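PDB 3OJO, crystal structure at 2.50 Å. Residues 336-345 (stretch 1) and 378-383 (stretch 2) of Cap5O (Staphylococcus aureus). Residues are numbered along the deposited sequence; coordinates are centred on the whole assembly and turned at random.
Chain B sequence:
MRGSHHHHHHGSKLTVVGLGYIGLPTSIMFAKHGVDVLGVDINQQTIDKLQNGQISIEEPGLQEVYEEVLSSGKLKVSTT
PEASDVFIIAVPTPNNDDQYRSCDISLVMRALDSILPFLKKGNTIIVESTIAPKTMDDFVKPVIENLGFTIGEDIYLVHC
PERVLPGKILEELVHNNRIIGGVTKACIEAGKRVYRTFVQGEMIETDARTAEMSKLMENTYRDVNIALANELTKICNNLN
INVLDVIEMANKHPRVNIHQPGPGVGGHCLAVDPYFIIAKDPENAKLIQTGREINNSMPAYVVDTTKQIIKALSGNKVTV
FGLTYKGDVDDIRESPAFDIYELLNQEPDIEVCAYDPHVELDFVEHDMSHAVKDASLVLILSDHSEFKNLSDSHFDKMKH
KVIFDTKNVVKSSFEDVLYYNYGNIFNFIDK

Stretch 1 336-345: PAFDIYELLN
Stretch 2 (378-383) VLILSD

Residues 336-345 form a helix that continues later in the chain. Phi/psi stay near -65/-40, and i to i+4 hydrogen bonds run from Ile340 N to Pro336 O (3.0 Å) through Asn345 N to Tyr341 O (2.8 Å). Residues 378-380 end a strand with phi/psi near -100/112. Leu381 turns to -113/-10, and Ser382 returns to -130/145.

The helix packs on this segment through Ala337, Ile340 and Leu344, whose CA-to-CB bonds all point toward it. Leu379 and Leu381 point back. Contact advances up the helix as it moves back along the strand.

The nearest CA atoms are Ala337 CA and Leu381 CA, 5.2 Å apart. Ala337 CB lies 3.6 Å from Leu381 CB. Leu381 (m, t) supplies the bump. Leu381 CD1 fills the hollow between Ala337 and Ile340, 3.5 Å from Ala337 O and 3.7 Å from Ile340 CG2. Leu381 CD2 is 3.7 Å from Ile340 CD1. Ser382 OG lies 4.0 Å from Ala337 CB and is hydrogen-bonded elsewhere in the structure.

Ile340 (m, t) bridges the two leucines. Ile340 CG2 is 3.9 Å from Leu379 CD2. Leu379 is t, p and Leu344 m, t. Leu379 CD2 is also 3.9 Å from Leu344 CD1, so it touches both helix residues. No hydrogen bond crosses the contact. It buries 230 Å², both sides summed, and its side-chain pairs are mostly apolar.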

# COMPACT_ATOMS: atom_id res chain seq x y z
N PRO B 336 3.30 -14.26 -15.04
CA PRO B 336 3.56 -15.22 -13.96
C PRO B 336 2.88 -16.59 -14.23
O PRO B 336 3.40 -17.62 -13.83
CB PRO B 336 3.04 -14.51 -12.72
CG PRO B 336 1.97 -13.58 -13.23
CD PRO B 336 2.39 -13.18 -14.61
N ALA B 337 1.75 -16.58 -14.96
CA ALA B 337 0.97 -17.76 -15.37
C ALA B 337 1.80 -18.64 -16.34
O ALA B 337 1.82 -19.87 -16.20
CB ALA B 337 -0.33 -17.33 -16.05
N PHE B 338 2.53 -18.01 -17.28
CA PHE B 338 3.40 -18.72 -18.20
C PHE B 338 4.60 -19.23 -17.46
O PHE B 338 5.04 -20.34 -17.75
CB PHE B 338 3.84 -17.84 -19.39
CG PHE B 338 4.54 -18.68 -20.43
CD1 PHE B 338 3.81 -19.39 -21.37
CD2 PHE B 338 5.92 -18.84 -20.40
CE1 PHE B 338 4.45 -20.21 -22.31
CE2 PHE B 338 6.55 -19.70 -21.31
CZ PHE B 338 5.81 -20.36 -22.26
N ASP B 339 5.13 -18.43 -16.51
CA ASP B 339 6.27 -18.83 -15.67
C ASP B 339 6.00 -20.11 -14.90
O ASP B 339 6.87 -20.98 -14.85
CB ASP B 339 6.66 -17.68 -14.74
CG ASP B 339 7.41 -16.59 -15.48
OD1 ASP B 339 7.94 -15.67 -14.80
OD2 ASP B 339 7.51 -16.66 -16.72
N ILE B 340 4.75 -20.27 -14.42
CA ILE B 340 4.27 -21.46 -13.69
C ILE B 340 4.22 -22.64 -14.64
O ILE B 340 4.75 -23.70 -14.31
CB ILE B 340 2.93 -21.20 -12.93
CG1 ILE B 340 3.13 -20.15 -11.80
CG2 ILE B 340 2.36 -22.49 -12.33
CD1 ILE B 340 1.95 -19.36 -11.39
N TYR B 341 3.59 -22.46 -15.82
CA TYR B 341 3.43 -23.49 -16.87
C TYR B 341 4.78 -24.10 -17.26
O TYR B 341 4.92 -25.30 -17.27
CB TYR B 341 2.70 -22.89 -18.10
CG TYR B 341 2.81 -23.73 -19.36
CD1 TYR B 341 2.02 -24.86 -19.54
CD2 TYR B 341 3.73 -23.40 -20.36
CE1 TYR B 341 2.14 -25.65 -20.69
CE2 TYR B 341 3.86 -24.18 -21.51
CZ TYR B 341 3.06 -25.30 -21.67
OH TYR B 341 3.17 -26.05 -22.80
N GLU B 342 5.74 -23.24 -17.55
CA GLU B 342 7.10 -23.56 -17.93
C GLU B 342 7.85 -24.32 -16.79
O GLU B 342 8.61 -25.24 -17.09
CB GLU B 342 7.79 -22.23 -18.30
CG GLU B 342 9.27 -22.26 -18.62
CD GLU B 342 9.93 -20.89 -18.75
OE1 GLU B 342 9.25 -19.86 -18.52
OE2 GLU B 342 11.13 -20.85 -19.10
N LEU B 343 7.62 -23.93 -15.51
CA LEU B 343 8.21 -24.55 -14.32
C LEU B 343 7.60 -25.92 -14.13
O LEU B 343 8.30 -26.87 -13.79
CB LEU B 343 7.96 -23.71 -13.04
CG LEU B 343 8.87 -22.51 -12.78
CD1 LEU B 343 8.30 -21.63 -11.69
CD2 LEU B 343 10.30 -22.94 -12.47
N LEU B 344 6.28 -26.00 -14.33
CA LEU B 344 5.55 -27.25 -14.22
C LEU B 344 5.99 -28.21 -15.35
O LEU B 344 6.15 -29.41 -15.11
CB LEU B 344 4.03 -27.01 -14.25
CG LEU B 344 3.36 -26.48 -12.99
CD1 LEU B 344 1.87 -26.48 -13.16
CD2 LEU B 344 3.73 -27.29 -11.75
N ASN B 345 6.19 -27.66 -16.57
CA ASN B 345 6.63 -28.42 -17.74
C ASN B 345 8.03 -28.99 -17.49
O ASN B 345 8.25 -30.18 -17.74
CB ASN B 345 6.62 -27.56 -19.01
CG ASN B 345 6.69 -28.36 -20.29
OD1 ASN B 345 7.72 -28.93 -20.65
ND2 ASN B 345 5.57 -28.43 -20.99
N VAL B 378 -6.99 -28.88 -12.04
CA VAL B 378 -7.16 -27.71 -12.92
C VAL B 378 -6.60 -26.49 -12.17
O VAL B 378 -7.06 -26.14 -11.07
CB VAL B 378 -8.60 -27.49 -13.47
CG1 VAL B 378 -8.89 -26.01 -13.75
CG2 VAL B 378 -8.81 -28.33 -14.73
N LEU B 379 -5.55 -25.90 -12.74
CA LEU B 379 -4.86 -24.77 -12.14
C LEU B 379 -5.28 -23.46 -12.80
O LEU B 379 -4.92 -23.22 -13.96
CB LEU B 379 -3.33 -25.00 -12.19
CG LEU B 379 -2.44 -24.06 -11.39
CD1 LEU B 379 -2.81 -24.04 -9.90
CD2 LEU B 379 -0.98 -24.42 -11.57
N ILE B 380 -6.01 -22.60 -12.06
CA ILE B 380 -6.42 -21.30 -12.60
C ILE B 380 -5.41 -20.16 -12.26
O ILE B 380 -5.27 -19.75 -11.11
CB ILE B 380 -7.90 -20.94 -12.36
CG1 ILE B 380 -8.79 -22.17 -12.57
CG2 ILE B 380 -8.30 -19.76 -13.25
CD1 ILE B 380 -10.23 -21.92 -12.50
N LEU B 381 -4.73 -19.68 -13.31
CA LEU B 381 -3.66 -18.68 -13.24
C LEU B 381 -3.98 -17.33 -13.88
O LEU B 381 -3.24 -16.38 -13.64
CB LEU B 381 -2.34 -19.24 -13.79
CG LEU B 381 -1.84 -20.57 -13.26
CD1 LEU B 381 -0.63 -20.98 -14.00
CD2 LEU B 381 -1.57 -20.52 -11.76
N SER B 382 -5.11 -17.24 -14.65
CA SER B 382 -5.59 -15.99 -15.28
C SER B 382 -7.06 -15.75 -14.97
O SER B 382 -7.81 -16.70 -14.85
CB SER B 382 -5.36 -16.01 -16.78
OG SER B 382 -3.98 -16.16 -17.06
N ASP B 383 -7.46 -14.48 -14.82
CA ASP B 383 -8.85 -14.12 -14.51
C ASP B 383 -9.69 -13.78 -15.78
O ASP B 383 -10.36 -12.75 -15.86
CB ASP B 383 -8.94 -13.04 -13.40
CG ASP B 383 -8.27 -11.70 -13.70
OD1 ASP B 383 -7.60 -11.59 -14.75
OD2 ASP B 383 -8.40 -10.79 -12.87